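Local coordinates for acetate CoA-transferase subunit beta (Escherichia coli DH5[alpha], PDB 5DBN), which catalyses the transfer of coenzyme A from acetyl-CoA to acetoacetate and other short-chain fatty acids through a covalent enzyme-CoA intermediate, at residues R9-E14 and T29-Y34; Q102-A107 and L151-M156; A107-W112 and P157-H162. All blocks are in the same frame, centred on the assembly; numbering follows the deposited sequence.

The three contacts illustrate how one alpha/beta domain combines side-chain packing with parallel and antiparallel backbone pairing between segments far apart in the sequence. Contact 1 comes first in the chain and closes before the others open: there helix 3-12 meets the turns that follow strand 20-23. Its centre lies about 24 Å from that of contact 2 and 22 Å from that of contact 3, across the chain's centre. Contacts 2 and 3 are neighbours, with centres about 8 Å apart. They share Ala107, their segments alternate along the chain, and their strands 102-104 and 109-110 lie side by side in a small mixed sheet. The run 151-162 thus meets 102-112 twice, first in parallel and then antiparallel.

Contact 1 (R9-E14 and T29-Y34); sequences RRVAQE and TMVANY
The ring of Tyr34 meets Arg9 obliquely and by its root, with CG 4.1 Å from CA of Arg9. The other flat group, the guanidinium of Arg10, has Glu14 at its edge: NH1 and NH2 both donate to Glu14 OE1, which lies only 12° out of the guanidinium plane. Glu185 also pairs with Arg10, and Lys134 and Arg175 with Glu14, so this salt bridge is part of a wider charged cluster. The setting is the alpha/beta CoA-transferase fold, in which helix 3-12 packs on the helical turns between the parallel strands 20-23 and 42-45.

The interface itself is made by apolar side chains. Ala12 CB lies 3.9 Å from Tyr34 CB and also rests against the carbonyl group of Tyr34. Val31 holds CG1 anti to its backbone N (chi1 175°), and this methyl settles 3.7 Å from Ala12 CA. Behind the two segments lie strands of the main sheet, where Val11 touches Ile136 and Val168, and Val31 touches Leu23. The side chains of Val11 and Val31 cross at about a right angle, with Val31 CG2 3.8 Å from Val11 CG1.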
loop_
_atom_site.group_PDB
_atom_site.type_symbol
_atom_site.label_atom_id
_atom_site.label_comp_id
_atom_site.label_asym_id
_atom_site.label_seq_id
_atom_site.Cartn_x
_atom_site.Cartn_y
_atom_site.Cartn_z
ATOM N N ARG B 9 -17.566 30.597 8.396
ATOM C CA ARG B 9 -18.585 30.925 7.409
ATOM C C ARG B 9 -17.952 31.259 6.059
ATOM O O ARG B 9 -18.397 30.774 5.020
ATOM C CB ARG B 9 -19.435 32.096 7.904
ATOM C CG ARG B 9 -20.552 32.528 6.970
ATOM C CD ARG B 9 -21.407 33.602 7.629
ATOM N NE ARG B 9 -22.487 34.074 6.767
ATOM C CZ ARG B 9 -23.418 34.947 7.145
ATOM N NH1 ARG B 9 -23.405 35.451 8.373
ATOM N NH2 ARG B 9 -24.366 35.321 6.294
ATOM N N ARG B 10 -16.909 32.085 6.075
ATOM C CA ARG B 10 -16.225 32.458 4.841
ATOM C C ARG B 10 -15.549 31.259 4.170
ATOM O O ARG B 10 -15.634 31.097 2.953
ATOM C CB ARG B 10 -15.196 33.562 5.106
ATOM C CG ARG B 10 -14.378 33.962 3.876
ATOM C CD ARG B 10 -15.263 34.404 2.713
ATOM N NE ARG B 10 -14.511 34.562 1.471
ATOM C CZ ARG B 10 -14.275 33.579 0.604
ATOM N NH1 ARG B 10 -14.714 32.349 0.837
ATOM N NH2 ARG B 10 -13.585 33.824 -0.500
ATOM N N VAL B 11 -14.876 30.428 4.960
ATOM C CA VAL B 11 -14.225 29.235 4.428
ATOM C C VAL B 11 -15.251 28.292 3.803
ATOM O O VAL B 11 -14.998 27.688 2.758
ATOM C CB VAL B 11 -13.427 28.486 5.522
ATOM C CG1 VAL B 11 -12.918 27.143 5.008
ATOM C CG2 VAL B 11 -12.259 29.333 6.009
ATOM N N ALA B 12 -16.406 28.166 4.448
ATOM C CA ALA B 12 -17.473 27.308 3.948
ATOM C C ALA B 12 -17.913 27.726 2.549
ATOM O O ALA B 12 -18.244 26.884 1.714
ATOM C CB ALA B 12 -18.658 27.332 4.903
ATOM N N GLN B 13 -17.917 29.032 2.300
ATOM C CA GLN B 13 -18.300 29.567 0.996
ATOM C C GLN B 13 -17.243 29.289 -0.076
ATOM O O GLN B 13 -17.513 29.427 -1.268
ATOM C CB GLN B 13 -18.562 31.072 1.099
ATOM C CG GLN B 13 -19.826 31.420 1.876
ATOM C CD GLN B 13 -20.005 32.914 2.088
ATOM O OE1 GLN B 13 -19.095 33.704 1.835
ATOM N NE2 GLN B 13 -21.184 33.307 2.554
ATOM N N GLU B 14 -16.050 28.882 0.348
ATOM C CA GLU B 14 -14.962 28.606 -0.588
ATOM C C GLU B 14 -15.094 27.219 -1.199
ATOM O O GLU B 14 -14.661 26.985 -2.328
ATOM C CB GLU B 14 -13.606 28.724 0.113
ATOM C CG GLU B 14 -12.408 28.650 -0.824
ATOM C CD GLU B 14 -12.302 29.844 -1.753
ATOM O OE1 GLU B 14 -12.967 30.871 -1.495
ATOM O OE2 GLU B 14 -11.553 29.751 -2.748
ATOM N N THR B 29 -13.479 22.574 12.153
ATOM C CA THR B 29 -14.638 21.688 12.272
ATOM C C THR B 29 -15.942 22.476 12.172
ATOM O O THR B 29 -16.972 21.938 11.768
ATOM C CB THR B 29 -14.629 20.905 13.600
ATOM O OG1 THR B 29 -14.684 21.820 14.703
ATOM C CG2 THR B 29 -13.379 20.048 13.710
ATOM N N MET B 30 -15.888 23.753 12.546
ATOM C CA MET B 30 -17.059 24.624 12.499
ATOM C C MET B 30 -17.507 24.893 11.064
ATOM O O MET B 30 -18.658 25.265 10.831
ATOM C CB MET B 30 -16.766 25.953 13.196
ATOM C CG MET B 30 -16.651 25.850 14.704
ATOM S SD MET B 30 -15.979 27.340 15.472
ATOM C CE MET B 30 -17.270 28.528 15.113
ATOM N N VAL B 31 -16.594 24.724 10.111
ATOM C CA VAL B 31 -16.893 24.991 8.707
ATOM C C VAL B 31 -18.050 24.123 8.223
ATOM O O VAL B 31 -18.822 24.527 7.354
ATOM C CB VAL B 31 -15.654 24.745 7.813
ATOM C CG1 VAL B 31 -15.999 24.899 6.330
ATOM C CG2 VAL B 31 -14.529 25.699 8.191
ATOM N N ALA B 32 -18.179 22.937 8.808
ATOM C CA ALA B 32 -19.230 22.003 8.424
ATOM C C ALA B 32 -20.613 22.546 8.782
ATOM O O ALA B 32 -21.626 22.069 8.268
ATOM C CB ALA B 32 -19.004 20.656 9.089
ATOM N N ASN B 33 -20.648 23.550 9.654
ATOM C CA ASN B 33 -21.907 24.090 10.157
ATOM C C ASN B 33 -22.376 25.321 9.387
ATOM O O ASN B 33 -23.340 25.975 9.789
ATOM C CB ASN B 33 -21.764 24.456 11.637
ATOM C CG ASN B 33 -21.317 23.284 12.490
ATOM O OD1 ASN B 33 -21.520 22.123 12.131
ATOM N ND2 ASN B 33 -20.702 23.585 13.629
ATOM N N TYR B 34 -21.693 25.638 8.289
ATOM C CA TYR B 34 -22.005 26.838 7.512
ATOM C C TYR B 34 -21.971 26.585 6.005
ATOM O O TYR B 34 -21.788 27.517 5.222
ATOM C CB TYR B 34 -21.034 27.965 7.872
ATOM C CG TYR B 34 -21.156 28.429 9.305
ATOM C CD1 TYR B 34 -22.148 29.324 9.685
ATOM C CD2 TYR B 34 -20.274 27.977 10.278
ATOM C CE1 TYR B 34 -22.262 29.749 10.991
ATOM C CE2 TYR B 34 -20.379 28.400 11.588
ATOM C CZ TYR B 34 -21.375 29.284 11.940
ATOM O OH TYR B 34 -21.481 29.705 13.244
#

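Contact 2 (Q102-A107 and L151-M156); sequences QVDEEA and LRRCTM
Gln102 OE1 is gripped by two successive backbone amides. Thr155 N donates from 3.0 Å in the plane of the amide carbonyl, and Met156 N from 3.2 Å, lying 36° above that plane. These two bonds lie beside a parallel bridge between Asp104 and Leu151, part of a small three-stranded mixed sheet. The bridge is fastened where Leu151 N donates to Val103 O at 2.9 Å; a weak bond from Glu105 N to Leu151 O follows.

The Gln102 amide is packed as well as bonded. Its CD touches Leu151 CD1 at 3.6 Å, while the Met156 side chain crosses that of Gln102 at about a right angle, Met156 CG lying 3.8 Å from Gln102 CD. An alanine here would probably leave the N-H groups of Thr155 and Met156 without their shared acceptor and open a gap beside Leu151 CD1.

At the strand's other end a type I turn runs from Asp104 to Ala107. With CG of Asp104 between its backbone N and carbonyl carbon (chi1 59°), the carboxylate bridges two places: OD1 accepts from Asn108 N, and OD2 offers its anti lone pair to Cys154 N at 3.0 Å.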
loop_
_atom_site.group_PDB
_atom_site.type_symbol
_atom_site.label_atom_id
_atom_site.label_comp_id
_atom_site.label_asym_id
_atom_site.label_seq_id
_atom_site.Cartn_x
_atom_site.Cartn_y
_atom_site.Cartn_z
ATOM N N GLN B 102 1.133 30.332 12.807
ATOM C CA GLN B 102 1.809 31.336 11.995
ATOM C C GLN B 102 1.776 30.993 10.506
ATOM O O GLN B 102 1.835 29.824 10.119
ATOM C CB GLN B 102 3.261 31.502 12.457
ATOM C CG GLN B 102 3.395 32.085 13.853
ATOM C CD GLN B 102 4.829 32.342 14.260
ATOM O OE1 GLN B 102 5.769 31.824 13.658
ATOM N NE2 GLN B 102 5.002 33.159 15.294
ATOM N N VAL B 103 1.681 32.037 9.686
ATOM C CA VAL B 103 1.793 31.927 8.236
ATOM C C VAL B 103 2.623 33.114 7.763
ATOM O O VAL B 103 2.566 34.180 8.375
ATOM C CB VAL B 103 0.408 31.927 7.546
ATOM C CG1 VAL B 103 0.555 31.813 6.032
ATOM C CG2 VAL B 103 -0.456 30.796 8.082
ATOM N N ASP B 104 3.401 32.942 6.695
ATOM C CA ASP B 104 4.215 34.045 6.188
ATOM C C ASP B 104 4.115 34.253 4.678
ATOM O O ASP B 104 3.452 33.493 3.969
ATOM C CB ASP B 104 5.686 33.852 6.587
ATOM C CG ASP B 104 6.283 32.552 6.069
ATOM O OD1 ASP B 104 5.832 32.036 5.026
ATOM O OD2 ASP B 104 7.231 32.050 6.711
ATOM N N GLU B 105 4.779 35.307 4.209
ATOM C CA GLU B 105 4.710 35.732 2.816
ATOM C C GLU B 105 5.203 34.659 1.849
ATOM O O GLU B 105 4.837 34.663 0.673
ATOM C CB GLU B 105 5.531 37.014 2.623
ATOM C CG GLU B 105 7.014 36.846 2.929
ATOM C CD GLU B 105 7.763 38.166 3.002
ATOM O OE1 GLU B 105 7.185 39.161 3.492
ATOM O OE2 GLU B 105 8.937 38.205 2.576
ATOM N N GLU B 106 6.031 33.745 2.346
ATOM C CA GLU B 106 6.532 32.640 1.535
ATOM C C GLU B 106 5.593 31.437 1.598
ATOM O O GLU B 106 5.957 30.334 1.191
ATOM C CB GLU B 106 7.937 32.237 1.989
ATOM C CG GLU B 106 8.964 33.352 1.865
ATOM C CD GLU B 106 9.182 33.790 0.426
ATOM O OE1 GLU B 106 9.137 32.924 -0.474
ATOM O OE2 GLU B 106 9.393 35.000 0.193
ATOM N N ALA B 107 4.391 31.665 2.118
ATOM C CA ALA B 107 3.354 30.639 2.214
ATOM C C ALA B 107 3.760 29.467 3.109
ATOM O O ALA B 107 3.161 28.392 3.035
ATOM C CB ALA B 107 2.983 30.132 0.818
ATOM N N LEU B 151 3.377 36.711 9.410
ATOM C CA LEU B 151 4.720 37.295 9.496
ATOM C C LEU B 151 5.497 37.287 8.179
ATOM O O LEU B 151 5.033 36.760 7.174
ATOM C CB LEU B 151 5.530 36.544 10.554
ATOM C CG LEU B 151 4.852 36.386 11.917
ATOM C CD1 LEU B 151 5.685 35.493 12.826
ATOM C CD2 LEU B 151 4.607 37.744 12.563
ATOM N N ARG B 152 6.680 37.893 8.191
ATOM C CA ARG B 152 7.595 37.813 7.057
ATOM C C ARG B 152 8.191 36.417 6.961
ATOM O O ARG B 152 8.381 35.880 5.872
ATOM C CB ARG B 152 8.710 38.850 7.178
ATOM C CG ARG B 152 8.246 40.281 6.993
ATOM C CD ARG B 152 9.401 41.255 7.123
ATOM N NE ARG B 152 8.980 42.631 6.872
ATOM C CZ ARG B 152 9.809 43.668 6.805
ATOM N NH1 ARG B 152 11.111 43.496 6.980
ATOM N NH2 ARG B 152 9.332 44.883 6.565
ATOM N N ARG B 153 8.489 35.842 8.120
ATOM C CA ARG B 153 9.049 34.503 8.206
ATOM C C ARG B 153 8.628 33.885 9.527
ATOM O O ARG B 153 8.784 34.503 10.579
ATOM C CB ARG B 153 10.575 34.542 8.090
ATOM C CG ARG B 153 11.266 33.188 8.249
ATOM C CD ARG B 153 10.774 32.175 7.224
ATOM N NE ARG B 153 11.587 30.958 7.201
ATOM C CZ ARG B 153 11.400 29.901 7.989
ATOM N NH1 ARG B 153 10.422 29.887 8.885
ATOM N NH2 ARG B 153 12.199 28.848 7.877
ATOM N N CYS B 154 8.086 32.672 9.471
ATOM C CA CYS B 154 7.665 31.975 10.679
ATOM C C CYS B 154 8.852 31.814 11.622
ATOM O O CYS B 154 9.950 31.471 11.186
ATOM C CB CYS B 154 7.072 30.608 10.336
ATOM S SG CYS B 154 5.510 30.671 9.425
ATOM N N THR B 155 8.631 32.070 12.908
ATOM C CA THR B 155 9.682 31.904 13.907
ATOM C C THR B 155 9.508 30.559 14.604
ATOM O O THR B 155 10.457 30.014 15.166
ATOM C CB THR B 155 9.675 33.050 14.948
ATOM O OG1 THR B 155 10.813 32.929 15.811
ATOM C CG2 THR B 155 8.404 33.031 15.776
ATOM N N MET B 156 8.289 30.029 14.561
ATOM C CA MET B 156 7.996 28.724 15.139
ATOM C C MET B 156 8.311 27.621 14.128
ATOM O O MET B 156 8.377 27.885 12.927
ATOM C CB MET B 156 6.534 28.643 15.575
ATOM C CG MET B 156 6.131 29.687 16.602
ATOM S SD MET B 156 4.412 29.506 17.123
ATOM C CE MET B 156 4.242 30.899 18.232
#

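Contact 3 (A107-W112 and P157-H162); sequences ANLANW and PLTAQH
Asn108 reaches across to three residues in turn. Its CB rests 3.8 Å from Leu158 CD2. CG, anti to the carbonyl carbon of its own residue (chi1 -56°), carries the amide onward toward Gln161 and His162. At the tip, OD1 passes Gln161 CA and accepts a hydrogen bond of 2.9 Å from His162 N, the donor lying in the plane of the amide carbonyl. The same oxygen stands over one face of the His162 imidazole, 3.5 Å above its plane and displaced toward the rim. That ring has its own anchor, since ND1 bonds to the backbone oxygen of Glu106.

Further along, Leu109 N donates to Ala160 O at 3.0 Å in a nearly straight bond (174°). Leu109 O accepts from Thr159 N and, more weakly, from Ala160 N at 3.3 Å. Thr159 OG1 donates to Asn111 OD1; this bond and that from Thr159 N are modelled too short for their lengths to be taken literally at this resolution. Asn111 ND2 meanwhile bonds to Gly99 O.

Trp112 closes this end by its pyrrole edge: NE1 donates to Leu158 O at 3.0 Å, close to the ring plane but well above the plane of the acceptor carbonyl. The indole also packs on Met126 and on an apolar side chain of another protein chain of the assembly. The Asn111 side chain lies about 10 Å from that of Glu46, the predicted active-site residue.

Two residues, Thr159 and Ala160, therefore face the single residue Leu109 across an antiparallel hydrogen-bonded pair, which is the defining arrangement of a classic beta bulge.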
loop_
_atom_site.group_PDB
_atom_site.type_symbol
_atom_site.label_atom_id
_atom_site.label_comp_id
_atom_site.label_asym_id
_atom_site.label_seq_id
_atom_site.Cartn_x
_atom_site.Cartn_y
_atom_site.Cartn_z
ATOM N N ALA B 107 4.391 31.665 2.118
ATOM C CA ALA B 107 3.354 30.639 2.214
ATOM C C ALA B 107 3.760 29.467 3.109
ATOM O O ALA B 107 3.161 28.392 3.035
ATOM C CB ALA B 107 2.983 30.132 0.818
ATOM N N ASN B 108 4.754 29.675 3.967
ATOM C CA ASN B 108 5.132 28.657 4.940
ATOM C C ASN B 108 4.079 28.574 6.040
ATOM O O ASN B 108 3.353 29.538 6.280
ATOM C CB ASN B 108 6.504 28.953 5.546
ATOM C CG ASN B 108 7.591 29.090 4.497
ATOM O OD1 ASN B 108 7.578 28.400 3.479
ATOM N ND2 ASN B 108 8.541 29.985 4.742
ATOM N N LEU B 109 3.995 27.419 6.696
ATOM C CA LEU B 109 3.008 27.200 7.751
ATOM C C LEU B 109 3.644 26.599 8.995
ATOM O O LEU B 109 4.520 25.741 8.908
ATOM C CB LEU B 109 1.888 26.282 7.260
ATOM C CG LEU B 109 0.808 25.919 8.285
ATOM C CD1 LEU B 109 -0.001 27.144 8.688
ATOM C CD2 LEU B 109 -0.093 24.822 7.753
ATOM N N ALA B 110 3.188 27.069 10.151
ATOM C CA ALA B 110 3.533 26.478 11.436
ATOM C C ALA B 110 2.255 26.334 12.255
ATOM O O ALA B 110 1.578 27.328 12.526
ATOM C CB ALA B 110 4.554 27.332 12.167
ATOM N N ASN B 111 1.907 25.105 12.631
ATOM C CA ASN B 111 0.662 24.874 13.362
ATOM C C ASN B 111 0.644 23.563 14.140
ATOM O O ASN B 111 -0.425 22.994 14.374
ATOM C CB ASN B 111 -0.531 24.912 12.397
ATOM C CG ASN B 111 -0.689 23.630 11.588
ATOM O OD1 ASN B 111 0.274 22.914 11.327
ATOM N ND2 ASN B 111 -1.918 23.346 11.181
ATOM N N TRP B 112 1.818 23.088 14.550
ATOM C CA TRP B 112 1.906 21.842 15.308
ATOM C C TRP B 112 2.750 21.958 16.573
ATOM O O TRP B 112 2.764 21.039 17.390
ATOM C CB TRP B 112 2.458 20.720 14.422
ATOM C CG TRP B 112 3.920 20.820 14.104
ATOM C CD1 TRP B 112 4.498 21.588 13.137
ATOM C CD2 TRP B 112 4.990 20.110 14.742
ATOM N NE1 TRP B 112 5.859 21.405 13.135
ATOM C CE2 TRP B 112 6.186 20.501 14.112
ATOM C CE3 TRP B 112 5.050 19.183 15.787
ATOM C CZ2 TRP B 112 7.430 20.001 14.492
ATOM C CZ3 TRP B 112 6.286 18.687 16.162
ATOM C CH2 TRP B 112 7.459 19.097 15.516
ATOM N N PRO B 157 8.505 26.380 14.609
ATOM C CA PRO B 157 8.814 25.259 13.713
ATOM C C PRO B 157 7.752 25.044 12.636
ATOM O O PRO B 157 6.558 24.979 12.936
ATOM C CB PRO B 157 8.878 24.058 14.663
ATOM C CG PRO B 157 9.200 24.643 15.992
ATOM C CD PRO B 157 8.512 25.968 16.024
ATOM N N LEU B 158 8.194 24.937 11.389
ATOM C CA LEU B 158 7.277 24.820 10.264
ATOM C C LEU B 158 6.553 23.480 10.238
ATOM O O LEU B 158 7.107 22.450 10.618
ATOM C CB LEU B 158 8.025 25.005 8.943
ATOM C CG LEU B 158 8.735 26.336 8.709
ATOM C CD1 LEU B 158 9.375 26.350 7.332
ATOM C CD2 LEU B 158 7.775 27.498 8.858
ATOM N N THR B 159 5.300 23.519 9.805
ATOM C CA THR B 159 4.562 22.318 9.452
ATOM C C THR B 159 4.958 21.926 8.033
ATOM O O THR B 159 5.105 20.748 7.709
ATOM C CB THR B 159 3.041 22.538 9.536
ATOM O OG1 THR B 159 2.690 22.936 10.865
ATOM C CG2 THR B 159 2.284 21.273 9.166
ATOM N N ALA B 160 5.125 22.942 7.192
ATOM C CA ALA B 160 5.561 22.756 5.817
ATOM C C ALA B 160 6.017 24.088 5.241
ATOM O O ALA B 160 5.778 25.139 5.834
ATOM C CB ALA B 160 4.446 22.171 4.978
ATOM N N GLN B 161 6.675 24.036 4.087
ATOM C CA GLN B 161 7.127 25.242 3.409
ATOM C C GLN B 161 6.386 25.421 2.088
ATOM O O GLN B 161 6.166 24.455 1.354
ATOM C CB GLN B 161 8.638 25.191 3.166
ATOM C CG GLN B 161 9.100 24.017 2.322
ATOM C CD GLN B 161 10.596 24.033 2.075
ATOM O OE1 GLN B 161 11.324 24.828 2.669
ATOM N NE2 GLN B 161 11.061 23.159 1.190
ATOM N N HIS B 162 5.995 26.661 1.804
ATOM C CA HIS B 162 5.364 27.022 0.535
ATOM C C HIS B 162 4.124 26.186 0.220
ATOM O O HIS B 162 3.937 25.759 -0.919
ATOM C CB HIS B 162 6.376 26.875 -0.604
ATOM C CG HIS B 162 7.741 27.394 -0.269
ATOM N ND1 HIS B 162 7.992 28.726 -0.017
ATOM C CD2 HIS B 162 8.931 26.759 -0.159
ATOM C CE1 HIS B 162 9.278 28.886 0.244
ATOM N NE2 HIS B 162 9.870 27.709 0.163
#